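Outer protein YopM (Yersinia pestis, PDB 1JL5) probably acts as a leucine-rich repeat effector that alters host cell physiology and promotes bacterial survival in host tissues. Local coordinates at residues 196-201 / 216-221; 211-216 / 234-239; 45-50 / 57-62. All blocks are in the same frame, centred on the assembly; numbering follows the deposited sequence.

Contact 1. Residues 196-201 / 216-221; sequences FLTAIY and SLESIV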
ATOM      1  N   PHE A 196     -32.871   3.436 -26.769  1.00 31.89           N
ATOM      2  CA  PHE A 196     -32.105   2.225 -26.525  1.00 30.81           C
ATOM      3  C   PHE A 196     -30.878   2.403 -25.654  1.00 29.44           C
ATOM      4  O   PHE A 196     -30.113   1.461 -25.463  1.00 28.43           O
ATOM      5  CB  PHE A 196     -31.708   1.610 -27.864  1.00 33.28           C
ATOM      6  CG  PHE A 196     -32.866   1.414 -28.795  1.00 36.19           C
ATOM      7  CD1 PHE A 196     -33.848   0.470 -28.512  1.00 36.83           C
ATOM      8  CD2 PHE A 196     -33.000   2.204 -29.931  1.00 37.16           C
ATOM      9  CE1 PHE A 196     -34.950   0.317 -29.348  1.00 37.49           C
ATOM     10  CE2 PHE A 196     -34.100   2.057 -30.774  1.00 37.83           C
ATOM     11  CZ  PHE A 196     -35.075   1.113 -30.481  1.00 36.75           C
ATOM     12  N   LEU A 197     -30.686   3.605 -25.123  1.00 27.64           N
ATOM     13  CA  LEU A 197     -29.534   3.850 -24.272  1.00 26.38           C
ATOM     14  C   LEU A 197     -29.709   3.074 -22.975  1.00 26.30           C
ATOM     15  O   LEU A 197     -30.576   3.381 -22.158  1.00 25.96           O
ATOM     16  CB  LEU A 197     -29.390   5.341 -23.980  1.00 26.34           C
ATOM     17  CG  LEU A 197     -28.120   5.706 -23.206  1.00 24.23           C
ATOM     18  CD1 LEU A 197     -26.899   5.194 -23.955  1.00 25.15           C
ATOM     19  CD2 LEU A 197     -28.049   7.207 -23.033  1.00 26.56           C
ATOM     20  N   THR A 198     -28.884   2.059 -22.785  1.00 26.25           N
ATOM     21  CA  THR A 198     -28.990   1.247 -21.592  1.00 28.02           C
ATOM     22  C   THR A 198     -27.832   1.481 -20.639  1.00 27.25           C
ATOM     23  O   THR A 198     -27.938   1.218 -19.446  1.00 27.82           O
ATOM     24  CB  THR A 198     -29.023  -0.229 -21.955  1.00 28.84           C
ATOM     25  OG1 THR A 198     -27.778  -0.589 -22.551  1.00 30.17           O
ATOM     26  CG2 THR A 198     -30.146  -0.504 -22.943  1.00 29.72           C
ATOM     27  N   ALA A 199     -26.721   1.976 -21.161  1.00 26.51           N
ATOM     28  CA  ALA A 199     -25.569   2.212 -20.310  1.00 26.91           C
ATOM     29  C   ALA A 199     -24.889   3.526 -20.605  1.00 26.47           C
ATOM     30  O   ALA A 199     -24.575   3.844 -21.750  1.00 26.57           O
ATOM     31  CB  ALA A 199     -24.573   1.069 -20.448  1.00 26.88           C
ATOM     32  N   ILE A 200     -24.670   4.294 -19.549  1.00 26.44           N
ATOM     33  CA  ILE A 200     -24.003   5.570 -19.671  1.00 25.61           C
ATOM     34  C   ILE A 200     -22.846   5.598 -18.699  1.00 26.12           C
ATOM     35  O   ILE A 200     -23.018   5.375 -17.501  1.00 26.04           O
ATOM     36  CB  ILE A 200     -24.909   6.752 -19.293  1.00 27.03           C
ATOM     37  CG1 ILE A 200     -26.113   6.824 -20.226  1.00 27.49           C
ATOM     38  CG2 ILE A 200     -24.103   8.050 -19.344  1.00 24.52           C
ATOM     39  CD1 ILE A 200     -27.127   7.857 -19.787  1.00 29.28           C
ATOM     40  N   TYR A 201     -21.662   5.850 -19.227  1.00 26.61           N
ATOM     41  CA  TYR A 201     -20.483   5.982 -18.401  1.00 25.79           C
ATOM     42  C   TYR A 201     -20.087   7.409 -18.682  1.00 25.52           C
ATOM     43  O   TYR A 201     -19.755   7.762 -19.813  1.00 24.77           O
ATOM     44  CB  TYR A 201     -19.388   5.011 -18.830  1.00 28.14           C
ATOM     45  CG  TYR A 201     -19.748   3.577 -18.560  1.00 30.03           C
ATOM     46  CD1 TYR A 201     -20.644   2.898 -19.381  1.00 32.93           C
ATOM     47  CD2 TYR A 201     -19.221   2.904 -17.461  1.00 33.28           C
ATOM     48  CE1 TYR A 201     -21.010   1.586 -19.113  1.00 34.03           C
ATOM     49  CE2 TYR A 201     -19.581   1.590 -17.185  1.00 34.51           C
ATOM     50  CZ  TYR A 201     -20.476   0.939 -18.017  1.00 33.97           C
ATOM     51  OH  TYR A 201     -20.839  -0.359 -17.756  1.00 37.02           O
ATOM     52  N   SER A 216     -34.835   3.541 -20.952  1.00 26.78           N
ATOM     53  CA  SER A 216     -34.085   2.337 -21.267  1.00 25.99           C
ATOM     54  C   SER A 216     -32.824   2.149 -20.439  1.00 24.79           C
ATOM     55  O   SER A 216     -32.287   1.046 -20.377  1.00 25.77           O
ATOM     56  CB  SER A 216     -33.700   2.353 -22.741  1.00 25.48           C
ATOM     57  OG  SER A 216     -32.977   3.532 -23.038  1.00 28.20           O
ATOM     58  N   LEU A 217     -32.354   3.212 -19.800  1.00 24.26           N
ATOM     59  CA  LEU A 217     -31.117   3.127 -19.031  1.00 22.71           C
ATOM     60  C   LEU A 217     -31.096   1.989 -18.025  1.00 22.49           C
ATOM     61  O   LEU A 217     -31.984   1.854 -17.194  1.00 22.26           O
ATOM     62  CB  LEU A 217     -30.839   4.448 -18.309  1.00 23.18           C
ATOM     63  CG  LEU A 217     -29.370   4.638 -17.915  1.00 23.16           C
ATOM     64  CD1 LEU A 217     -28.522   4.691 -19.189  1.00 21.60           C
ATOM     65  CD2 LEU A 217     -29.198   5.916 -17.113  1.00 23.19           C
ATOM     66  N   GLU A 218     -30.069   1.161 -18.110  1.00 23.02           N
ATOM     67  CA  GLU A 218     -29.934   0.051 -17.188  1.00 26.38           C
ATOM     68  C   GLU A 218     -28.773   0.352 -16.271  1.00 25.02           C
ATOM     69  O   GLU A 218     -28.687  -0.151 -15.154  1.00 26.83           O
ATOM     70  CB  GLU A 218     -29.650  -1.236 -17.950  1.00 27.95           C
ATOM     71  CG  GLU A 218     -30.644  -1.504 -19.057  1.00 32.97           C
ATOM     72  CD  GLU A 218     -30.479  -2.880 -19.640  1.00 35.12           C
ATOM     73  OE1 GLU A 218     -29.322  -3.332 -19.763  1.00 36.37           O
ATOM     74  OE2 GLU A 218     -31.501  -3.507 -19.983  1.00 41.60           O
ATOM     75  N   SER A 219     -27.881   1.198 -16.751  1.00 24.48           N
ATOM     76  CA  SER A 219     -26.713   1.520 -15.975  1.00 24.87           C
ATOM     77  C   SER A 219     -26.185   2.907 -16.242  1.00 23.18           C
ATOM     78  O   SER A 219     -26.134   3.369 -17.384  1.00 23.63           O
ATOM     79  CB  SER A 219     -25.621   0.494 -16.272  1.00 23.87           C
ATOM     80  OG  SER A 219     -24.481   0.735 -15.478  1.00 36.61           O
ATOM     81  N   ILE A 220     -25.814   3.584 -15.168  1.00 22.24           N
ATOM     82  CA  ILE A 220     -25.230   4.893 -15.291  1.00 20.55           C
ATOM     83  C   ILE A 220     -24.092   4.967 -14.298  1.00 21.79           C
ATOM     84  O   ILE A 220     -24.261   4.742 -13.093  1.00 21.67           O
ATOM     85  CB  ILE A 220     -26.234   6.043 -15.041  1.00 23.15           C
ATOM     86  CG1 ILE A 220     -25.527   7.381 -15.305  1.00 22.19           C
ATOM     87  CG2 ILE A 220     -26.790   5.982 -13.628  1.00 20.29           C
ATOM     88  CD1 ILE A 220     -26.450   8.544 -15.480  1.00 27.08           C
ATOM     89  N   VAL A 221     -22.914   5.227 -14.843  1.00 21.18           N
ATOM     90  CA  VAL A 221     -21.701   5.354 -14.073  1.00 21.15           C
ATOM     91  C   VAL A 221     -21.316   6.801 -14.299  1.00 21.25           C
ATOM     92  O   VAL A 221     -20.957   7.196 -15.405  1.00 22.07           O
ATOM     93  CB  VAL A 221     -20.627   4.404 -14.611  1.00 19.88           C
ATOM     94  CG1 VAL A 221     -19.308   4.628 -13.894  1.00 17.78           C
ATOM     95  CG2 VAL A 221     -21.092   2.969 -14.422  1.00 18.27           C
TER
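Strands 199-201 and 219-221 run parallel, 1° apart in direction with axes 4.6 Å from each other, and pair Ala199 with Ser219, Ile200 with Ile220 and Tyr201 with Val221. Ile200 turns both its N and its O to strand 219-221, bonding the residues on either side of Ile220: its N donates to Ser219 O, and its O receives Val221 N at 2.7 Å, nearly straight (170°). Just before the strands, Thr198 O is gripped by two amides, Glu218 N and Ser219 N. Ser216 OG, placed by chi1 of 56° between its own backbone N and carbonyl carbon, donates to Leu197 O over 2.6 Å, from above the carbonyl plane. A small hydroxyl suits this loop, where it meets a main-chain oxygen.

On one face, which faces the solenoid interior, Leu217 CD1 packs tightly on Ile200 CG1 (3.4 Å), the two side chains crossing at about a right angle. On the face of Ala199, Ser219, Tyr201 and Val221, Val221 CG2 touches Tyr201 CE2 at 3.4 Å. Before the strands, in the loop, Thr198 CB rests alongside Glu218 CG, while Thr198 OG1 turns to Glu176 O. Thr240 OG1 bonds Glu218 O likewise, two strands further on. The main chains of LRR 7 and LRR 8 are bonded directly to each other, while the branched apolar side chains of Leu217, Ile200 and Ile220 pack in the solenoid interior.

Contact 2. Residues 211-216 / 234-239; sequences PDLPLS and QNLPFL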
ATOM      1  N   PRO A 211     -28.383  14.695 -17.389  1.00 28.61           N
ATOM      2  CA  PRO A 211     -29.636  15.007 -18.073  1.00 27.37           C
ATOM      3  C   PRO A 211     -30.649  13.993 -17.552  1.00 28.59           C
ATOM      4  O   PRO A 211     -30.262  13.010 -16.919  1.00 27.87           O
ATOM      5  CB  PRO A 211     -29.290  14.762 -19.535  1.00 27.45           C
ATOM      6  CG  PRO A 211     -27.818  15.075 -19.596  1.00 28.81           C
ATOM      7  CD  PRO A 211     -27.305  14.397 -18.347  1.00 27.43           C
ATOM      8  N   ASP A 212     -31.934  14.216 -17.796  1.00 28.04           N
ATOM      9  CA  ASP A 212     -32.903  13.235 -17.353  1.00 28.63           C
ATOM     10  C   ASP A 212     -32.486  11.968 -18.072  1.00 28.09           C
ATOM     11  O   ASP A 212     -32.053  12.010 -19.219  1.00 27.45           O
ATOM     12  CB  ASP A 212     -34.321  13.646 -17.735  1.00 30.93           C
ATOM     13  CG  ASP A 212     -34.802  14.834 -16.935  1.00 33.25           C
ATOM     14  OD1 ASP A 212     -34.591  14.829 -15.707  1.00 36.17           O
ATOM     15  OD2 ASP A 212     -35.386  15.765 -17.524  1.00 39.90           O
ATOM     16  N   LEU A 213     -32.602  10.843 -17.389  1.00 28.10           N
ATOM     17  CA  LEU A 213     -32.179   9.586 -17.957  1.00 28.58           C
ATOM     18  C   LEU A 213     -33.246   8.900 -18.784  1.00 29.80           C
ATOM     19  O   LEU A 213     -34.439   9.005 -18.500  1.00 30.43           O
ATOM     20  CB  LEU A 213     -31.701   8.668 -16.834  1.00 27.35           C
ATOM     21  CG  LEU A 213     -30.679   9.351 -15.916  1.00 26.84           C
ATOM     22  CD1 LEU A 213     -30.234   8.387 -14.828  1.00 26.57           C
ATOM     23  CD2 LEU A 213     -29.485   9.827 -16.741  1.00 26.30           C
ATOM     24  N   PRO A 214     -32.821   8.186 -19.835  1.00 30.11           N
ATOM     25  CA  PRO A 214     -33.746   7.472 -20.711  1.00 29.29           C
ATOM     26  C   PRO A 214     -34.344   6.278 -19.993  1.00 29.78           C
ATOM     27  O   PRO A 214     -33.677   5.599 -19.211  1.00 28.85           O
ATOM     28  CB  PRO A 214     -32.861   7.060 -21.878  1.00 29.33           C
ATOM     29  CG  PRO A 214     -31.547   6.815 -21.211  1.00 30.22           C
ATOM     30  CD  PRO A 214     -31.430   8.008 -20.288  1.00 29.22           C
ATOM     31  N   LEU A 215     -35.616   6.032 -20.262  1.00 30.50           N
ATOM     32  CA  LEU A 215     -36.336   4.926 -19.665  1.00 30.59           C
ATOM     33  C   LEU A 215     -35.571   3.625 -19.856  1.00 28.35           C
ATOM     34  O   LEU A 215     -35.648   2.713 -19.039  1.00 29.13           O
ATOM     35  CB  LEU A 215     -37.706   4.805 -20.328  1.00 33.49           C
ATOM     36  CG  LEU A 215     -38.586   3.647 -19.872  1.00 36.93           C
ATOM     37  CD1 LEU A 215     -39.066   3.925 -18.460  1.00 38.07           C
ATOM     38  CD2 LEU A 215     -39.772   3.496 -20.821  1.00 38.12           C
ATOM     39  N   SER A 216     -34.835   3.541 -20.952  1.00 26.78           N
ATOM     40  CA  SER A 216     -34.085   2.337 -21.267  1.00 25.99           C
ATOM     41  C   SER A 216     -32.824   2.149 -20.439  1.00 24.79           C
ATOM     42  O   SER A 216     -32.287   1.046 -20.377  1.00 25.77           O
ATOM     43  CB  SER A 216     -33.700   2.353 -22.741  1.00 25.48           C
ATOM     44  OG  SER A 216     -32.977   3.532 -23.038  1.00 28.20           O
ATOM     45  N   GLN A 234     -36.452   7.185 -10.037  1.00 24.99           N
ATOM     46  CA  GLN A 234     -37.533   6.265  -9.745  1.00 26.40           C
ATOM     47  C   GLN A 234     -38.344   5.808 -10.937  1.00 27.07           C
ATOM     48  O   GLN A 234     -38.969   4.753 -10.890  1.00 26.67           O
ATOM     49  CB  GLN A 234     -38.449   6.862  -8.688  1.00 26.54           C
ATOM     50  CG  GLN A 234     -39.278   8.020  -9.160  1.00 26.64           C
ATOM     51  CD  GLN A 234     -39.939   8.712  -8.006  1.00 28.49           C
ATOM     52  OE1 GLN A 234     -40.483   8.061  -7.117  1.00 31.32           O
ATOM     53  NE2 GLN A 234     -39.897  10.038  -8.003  1.00 28.77           N
ATOM     54  N   ASN A 235     -38.333   6.586 -12.009  1.00 28.29           N
ATOM     55  CA  ASN A 235     -39.093   6.215 -13.188  1.00 29.78           C
ATOM     56  C   ASN A 235     -38.231   5.488 -14.196  1.00 30.51           C
ATOM     57  O   ASN A 235     -38.573   5.399 -15.371  1.00 30.27           O
ATOM     58  CB  ASN A 235     -39.720   7.454 -13.809  1.00 30.19           C
ATOM     59  CG  ASN A 235     -40.616   8.173 -12.838  1.00 31.08           C
ATOM     60  OD1 ASN A 235     -41.398   7.542 -12.131  1.00 32.60           O
ATOM     61  ND2 ASN A 235     -40.511   9.498 -12.790  1.00 33.83           N
ATOM     62  N   LEU A 236     -37.105   4.968 -13.722  1.00 30.36           N
ATOM     63  CA  LEU A 236     -36.191   4.223 -14.573  1.00 30.82           C
ATOM     64  C   LEU A 236     -36.277   2.785 -14.097  1.00 30.53           C
ATOM     65  O   LEU A 236     -35.479   2.331 -13.285  1.00 32.13           O
ATOM     66  CB  LEU A 236     -34.776   4.779 -14.430  1.00 30.44           C
ATOM     67  CG  LEU A 236     -34.738   6.280 -14.735  1.00 30.21           C
ATOM     68  CD1 LEU A 236     -33.328   6.824 -14.541  1.00 28.88           C
ATOM     69  CD2 LEU A 236     -35.221   6.513 -16.160  1.00 26.96           C
ATOM     70  N   PRO A 237     -37.272   2.048 -14.605  1.00 30.98           N
ATOM     71  CA  PRO A 237     -37.506   0.651 -14.247  1.00 30.75           C
ATOM     72  C   PRO A 237     -36.391  -0.302 -14.620  1.00 28.62           C
ATOM     73  O   PRO A 237     -36.279  -1.378 -14.050  1.00 30.11           O
ATOM     74  CB  PRO A 237     -38.810   0.328 -14.978  1.00 30.61           C
ATOM     75  CG  PRO A 237     -38.678   1.124 -16.221  1.00 30.99           C
ATOM     76  CD  PRO A 237     -38.173   2.460 -15.696  1.00 31.66           C
ATOM     77  N   PHE A 238     -35.557   0.095 -15.569  1.00 27.90           N
ATOM     78  CA  PHE A 238     -34.487  -0.779 -16.007  1.00 26.63           C
ATOM     79  C   PHE A 238     -33.132  -0.360 -15.477  1.00 25.82           C
ATOM     80  O   PHE A 238     -32.140  -1.057 -15.677  1.00 25.36           O
ATOM     81  CB  PHE A 238     -34.474  -0.825 -17.532  1.00 28.53           C
ATOM     82  CG  PHE A 238     -35.816  -1.126 -18.126  1.00 31.33           C
ATOM     83  CD1 PHE A 238     -36.440  -2.346 -17.879  1.00 32.19           C
ATOM     84  CD2 PHE A 238     -36.477  -0.175 -18.897  1.00 32.81           C
ATOM     85  CE1 PHE A 238     -37.707  -2.613 -18.388  1.00 33.68           C
ATOM     86  CE2 PHE A 238     -37.746  -0.432 -19.413  1.00 34.35           C
ATOM     87  CZ  PHE A 238     -38.362  -1.656 -19.158  1.00 33.61           C
ATOM     88  N   LEU A 239     -33.085   0.779 -14.798  1.00 23.46           N
ATOM     89  CA  LEU A 239     -31.826   1.250 -14.252  1.00 22.01           C
ATOM     90  C   LEU A 239     -31.475   0.364 -13.069  1.00 21.70           C
ATOM     91  O   LEU A 239     -32.096   0.439 -12.013  1.00 22.08           O
ATOM     92  CB  LEU A 239     -31.948   2.708 -13.817  1.00 21.49           C
ATOM     93  CG  LEU A 239     -30.642   3.381 -13.391  1.00 21.02           C
ATOM     94  CD1 LEU A 239     -29.543   3.095 -14.413  1.00 21.64           C
ATOM     95  CD2 LEU A 239     -30.878   4.874 -13.261  1.00 17.76           C
TER
HETATM   96  O   HOH W   1     -34.617   2.382 -16.720  1.00 31.10           O
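Leu213 meets Leu236 at about a right angle, and its side chain can be followed inward. CB lies 3.4 Å from Leu236 CD1, tighter than usual van der Waals contact; CG, which chi1 of -51° sets beside the backbone N, is 3.9 Å from the same methyl, and CD1 touches both that methyl and, at 3.9 Å, Leu239 CD2. Beyond the two segments, Leu213 and Leu239 both reach Ile220 of the intervening strand. Leu236 packs CD1 against Leu213 while CD2 lies beside Pro214 O at 3.5 Å; its branched apolar end suits the buried packing with Leu213.

Nearer the surface, Leu215 CD1 presses on Pro237 CD at 3.3 Å, again closely, and Leu215 CG approaches Phe238 CE2. The edge of the Phe238 ring faces Leu215 O, which lies in the ring plane 3.0 Å from CD2, while Pro237 CG sits above one ring face, toward its rim. The same carbonyl accepts from a water (2.6 Å) that in turn accepts from Phe238 N, a polar bridge between two segments that share no direct hydrogen bond. Proline suits position 237, the second of a type I turn from Leu236 to Leu239, because its phi of -63° fits that corner. Buried leucines such as Leu213, Leu236 and Leu239, set in irregular, proline-containing segments and stacked from coil to coil, are characteristic of the leucine-rich repeat solenoid.

Contact 3. Residues 45-50 / 57-62; sequences EWERNA and QREMAV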
ATOM      1  N   GLU A  45       4.620   0.953 -48.648  1.00 28.40           N
ATOM      2  CA  GLU A  45       5.170   2.301 -48.643  1.00 30.19           C
ATOM      3  C   GLU A  45       4.971   2.847 -47.236  1.00 29.57           C
ATOM      4  O   GLU A  45       5.873   3.432 -46.636  1.00 29.23           O
ATOM      5  CB  GLU A  45       4.435   3.174 -49.657  1.00 33.33           C
ATOM      6  CG  GLU A  45       4.993   4.582 -49.800  1.00 41.60           C
ATOM      7  CD  GLU A  45       6.495   4.597 -50.043  1.00 47.85           C
ATOM      8  OE1 GLU A  45       7.002   3.696 -50.748  1.00 49.19           O
ATOM      9  OE2 GLU A  45       7.168   5.523 -49.535  1.00 52.37           O
ATOM     10  N   TRP A  46       3.768   2.648 -46.718  1.00 28.00           N
ATOM     11  CA  TRP A  46       3.438   3.096 -45.380  1.00 28.29           C
ATOM     12  C   TRP A  46       4.389   2.396 -44.418  1.00 28.13           C
ATOM     13  O   TRP A  46       4.951   3.013 -43.520  1.00 27.54           O
ATOM     14  CB  TRP A  46       1.998   2.725 -45.059  1.00 26.93           C
ATOM     15  CG  TRP A  46       1.666   2.854 -43.624  1.00 27.15           C
ATOM     16  CD1 TRP A  46       1.427   4.007 -42.934  1.00 25.26           C
ATOM     17  CD2 TRP A  46       1.538   1.788 -42.688  1.00 26.57           C
ATOM     18  NE1 TRP A  46       1.156   3.722 -41.623  1.00 25.82           N
ATOM     19  CE2 TRP A  46       1.220   2.365 -41.442  1.00 25.48           C
ATOM     20  CE3 TRP A  46       1.665   0.395 -42.780  1.00 26.86           C
ATOM     21  CZ2 TRP A  46       1.020   1.598 -40.295  1.00 24.47           C
ATOM     22  CZ3 TRP A  46       1.464  -0.369 -41.637  1.00 25.73           C
ATOM     23  CH2 TRP A  46       1.148   0.237 -40.411  1.00 26.41           C
ATOM     24  N   GLU A  47       4.577   1.101 -44.621  1.00 28.54           N
ATOM     25  CA  GLU A  47       5.469   0.348 -43.768  1.00 32.07           C
ATOM     26  C   GLU A  47       6.867   0.947 -43.777  1.00 33.67           C
ATOM     27  O   GLU A  47       7.468   1.132 -42.721  1.00 34.08           O
ATOM     28  CB  GLU A  47       5.546  -1.094 -44.231  1.00 31.68           C
ATOM     29  CG  GLU A  47       6.354  -1.965 -43.309  1.00 34.06           C
ATOM     30  CD  GLU A  47       6.447  -3.367 -43.823  1.00 35.58           C
ATOM     31  OE1 GLU A  47       5.513  -3.794 -44.530  1.00 37.43           O
ATOM     32  OE2 GLU A  47       7.442  -4.050 -43.516  1.00 40.36           O
ATOM     33  N   ARG A  48       7.379   1.245 -44.970  1.00 34.98           N
ATOM     34  CA  ARG A  48       8.717   1.818 -45.114  1.00 36.87           C
ATOM     35  C   ARG A  48       8.804   3.178 -44.451  1.00 36.52           C
ATOM     36  O   ARG A  48       9.882   3.608 -44.048  1.00 37.66           O
ATOM     37  CB  ARG A  48       9.095   1.984 -46.591  1.00 38.64           C
ATOM     38  CG  ARG A  48       8.936   0.740 -47.430  1.00 43.89           C
ATOM     39  CD  ARG A  48       9.575   0.877 -48.805  1.00 47.98           C
ATOM     40  NE  ARG A  48       9.219  -0.254 -49.658  1.00 51.28           N
ATOM     41  CZ  ARG A  48       8.112  -0.317 -50.390  1.00 52.85           C
ATOM     42  NH1 ARG A  48       7.254   0.696 -50.386  1.00 51.71           N
ATOM     43  NH2 ARG A  48       7.853  -1.399 -51.114  1.00 53.73           N
ATOM     44  N   ASN A  49       7.672   3.865 -44.355  1.00 35.90           N
ATOM     45  CA  ASN A  49       7.654   5.188 -43.753  1.00 37.50           C
ATOM     46  C   ASN A  49       7.580   5.116 -42.249  1.00 37.25           C
ATOM     47  O   ASN A  49       7.468   6.139 -41.578  1.00 37.64           O
ATOM     48  CB  ASN A  49       6.480   6.006 -44.276  1.00 39.29           C
ATOM     49  CG  ASN A  49       6.591   6.285 -45.749  1.00 42.06           C
ATOM     50  OD1 ASN A  49       7.685   6.272 -46.309  1.00 43.91           O
ATOM     51  ND2 ASN A  49       5.459   6.555 -46.388  1.00 44.13           N
ATOM     52  N   ALA A  50       7.626   3.903 -41.719  1.00 37.11           N
ATOM     53  CA  ALA A  50       7.581   3.736 -40.282  1.00 38.36           C
ATOM     54  C   ALA A  50       8.703   4.572 -39.692  1.00 39.18           C
ATOM     55  O   ALA A  50       9.869   4.391 -40.043  1.00 39.97           O
ATOM     56  CB  ALA A  50       7.780   2.291 -39.923  1.00 36.70           C
ATOM     57  N   GLN A  57       5.141  -1.459 -35.527  1.00 29.78           N
ATOM     58  CA  GLN A  57       5.143  -2.771 -36.135  1.00 30.40           C
ATOM     59  C   GLN A  57       4.304  -2.739 -37.398  1.00 28.61           C
ATOM     60  O   GLN A  57       3.291  -3.418 -37.522  1.00 27.42           O
ATOM     61  CB  GLN A  57       4.614  -3.780 -35.126  1.00 31.49           C
ATOM     62  CG  GLN A  57       5.485  -3.802 -33.886  1.00 34.49           C
ATOM     63  CD  GLN A  57       4.911  -4.639 -32.781  1.00 38.23           C
ATOM     64  OE1 GLN A  57       3.842  -4.342 -32.255  1.00 39.62           O
ATOM     65  NE2 GLN A  57       5.622  -5.696 -32.412  1.00 40.96           N
ATOM     66  N   ARG A  58       4.745  -1.918 -38.339  1.00 28.64           N
ATOM     67  CA  ARG A  58       4.036  -1.777 -39.589  1.00 29.20           C
ATOM     68  C   ARG A  58       4.103  -3.053 -40.400  1.00 29.11           C
ATOM     69  O   ARG A  58       3.176  -3.366 -41.136  1.00 29.73           O
ATOM     70  CB  ARG A  58       4.600  -0.601 -40.365  1.00 26.80           C
ATOM     71  CG  ARG A  58       4.512   0.664 -39.560  1.00 27.05           C
ATOM     72  CD  ARG A  58       4.513   1.885 -40.426  1.00 26.93           C
ATOM     73  NE  ARG A  58       4.234   3.069 -39.627  1.00 28.44           N
ATOM     74  CZ  ARG A  58       4.082   4.284 -40.134  1.00 28.36           C
ATOM     75  NH1 ARG A  58       4.181   4.468 -41.444  1.00 30.33           N
ATOM     76  NH2 ARG A  58       3.834   5.312 -39.334  1.00 28.49           N
ATOM     77  N   GLU A  59       5.188  -3.803 -40.256  1.00 30.61           N
ATOM     78  CA  GLU A  59       5.297  -5.044 -41.002  1.00 33.33           C
ATOM     79  C   GLU A  59       4.141  -5.947 -40.614  1.00 32.67           C
ATOM     80  O   GLU A  59       3.465  -6.510 -41.472  1.00 33.15           O
ATOM     81  CB  GLU A  59       6.613  -5.752 -40.708  1.00 35.63           C
ATOM     82  CG  GLU A  59       6.715  -7.093 -41.408  1.00 41.54           C
ATOM     83  CD  GLU A  59       8.088  -7.699 -41.282  1.00 45.06           C
ATOM     84  OE1 GLU A  59       9.067  -6.976 -41.546  1.00 49.83           O
ATOM     85  OE2 GLU A  59       8.197  -8.895 -40.930  1.00 48.36           O
ATOM     86  N   MET A  60       3.916  -6.077 -39.311  1.00 32.87           N
ATOM     87  CA  MET A  60       2.823  -6.903 -38.825  1.00 32.15           C
ATOM     88  C   MET A  60       1.519  -6.284 -39.297  1.00 29.48           C
ATOM     89  O   MET A  60       0.608  -6.983 -39.735  1.00 29.91           O
ATOM     90  CB  MET A  60       2.833  -6.967 -37.299  1.00 36.12           C
ATOM     91  CG  MET A  60       1.661  -7.747 -36.715  1.00 42.28           C
ATOM     92  SD  MET A  60       1.730  -9.512 -37.091  1.00 48.80           S
ATOM     93  CE  MET A  60       0.690  -9.625 -38.537  1.00 48.99           C
ATOM     94  N   ALA A  61       1.436  -4.963 -39.200  1.00 26.74           N
ATOM     95  CA  ALA A  61       0.241  -4.260 -39.629  1.00 26.18           C
ATOM     96  C   ALA A  61      -0.012  -4.563 -41.100  1.00 25.78           C
ATOM     97  O   ALA A  61      -1.112  -4.959 -41.479  1.00 25.08           O
ATOM     98  CB  ALA A  61       0.411  -2.767 -39.421  1.00 24.20           C
ATOM     99  N   VAL A  62       1.011  -4.379 -41.927  1.00 25.62           N
ATOM    100  CA  VAL A  62       0.872  -4.648 -43.352  1.00 26.35           C
ATOM    101  C   VAL A  62       0.423  -6.082 -43.532  1.00 26.10           C
ATOM    102  O   VAL A  62      -0.447  -6.376 -44.341  1.00 26.37           O
ATOM    103  CB  VAL A  62       2.191  -4.438 -44.102  1.00 25.07           C
ATOM    104  CG1 VAL A  62       2.051  -4.924 -45.534  1.00 25.41           C
ATOM    105  CG2 VAL A  62       2.565  -2.965 -44.079  1.00 24.46           C
TER
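The end of helix 36-48 and the start of helix 58-71 approach most closely at Glu47 and Arg58, whose CA atoms are 4.9 Å apart. Arg58 lays its guanidinium flat on the indole of Trp46, the planes 9° apart and the centres separated by 3.8 Å. Its CD sits over the centre of the six-membered ring, and CZ makes an off-centre cation-pi contact with the five-membered ring. Arg58 NH1 also donates to Trp46 O at 2.6 Å, reaching it from above the carbonyl plane. Ala50 CA lies over the opposite face of the guanidinium, and Ala50 CB meets Arg58 CD at 3.3 Å; a small residue suits this close approach.

This is a helical hairpin at the N-terminal end of the leucine-rich repeat solenoid. Trp46 NE1 bonds Ser85 OG and the side chain packs on Pro87, while Arg58 NH2 makes a weak hydrogen bond to Ser84 OG. Arg58 NE makes a salt bridge with Glu56, which probably balances the positive charge, with Trp46 O as a further acceptor.

At the indole edge, Ala61 CB touches Trp46 CH2 at 3.2 Å, and Val62 CG2 lies in the ring plane near CE3. Glu47, its CG anti to the backbone N (chi1 -174°), extends across the second helix: OE1 reaches Val62 CG2, and OE2 lies 3.9 Å from Glu59 OE1; a calcium ion about 3 Å from the Glu59 side chain probably offsets the repulsion.

Along the chain contact 3 comes first and closes before the others open, whereas contacts 1 and 2 interleave: 196-201, 211-216, 216-221, then 234-239, with Ser216 common to contacts 1 and 2. Their centres are 8 Å apart, and they touch where Leu239 CD1 packs on the backbone of Glu218 and Ser219. Contact 1 joins strands 199-201 and 219-221, while contact 2 joins the loops that lead into strands 219-221 and 241-243, so successive coils are fastened at two levels. Contact 3, between helices 36-48 and 58-71, lies about 40 Å from contact 1 and 47 Å from contact 2, centre to centre, at the N-terminal end of the solenoid.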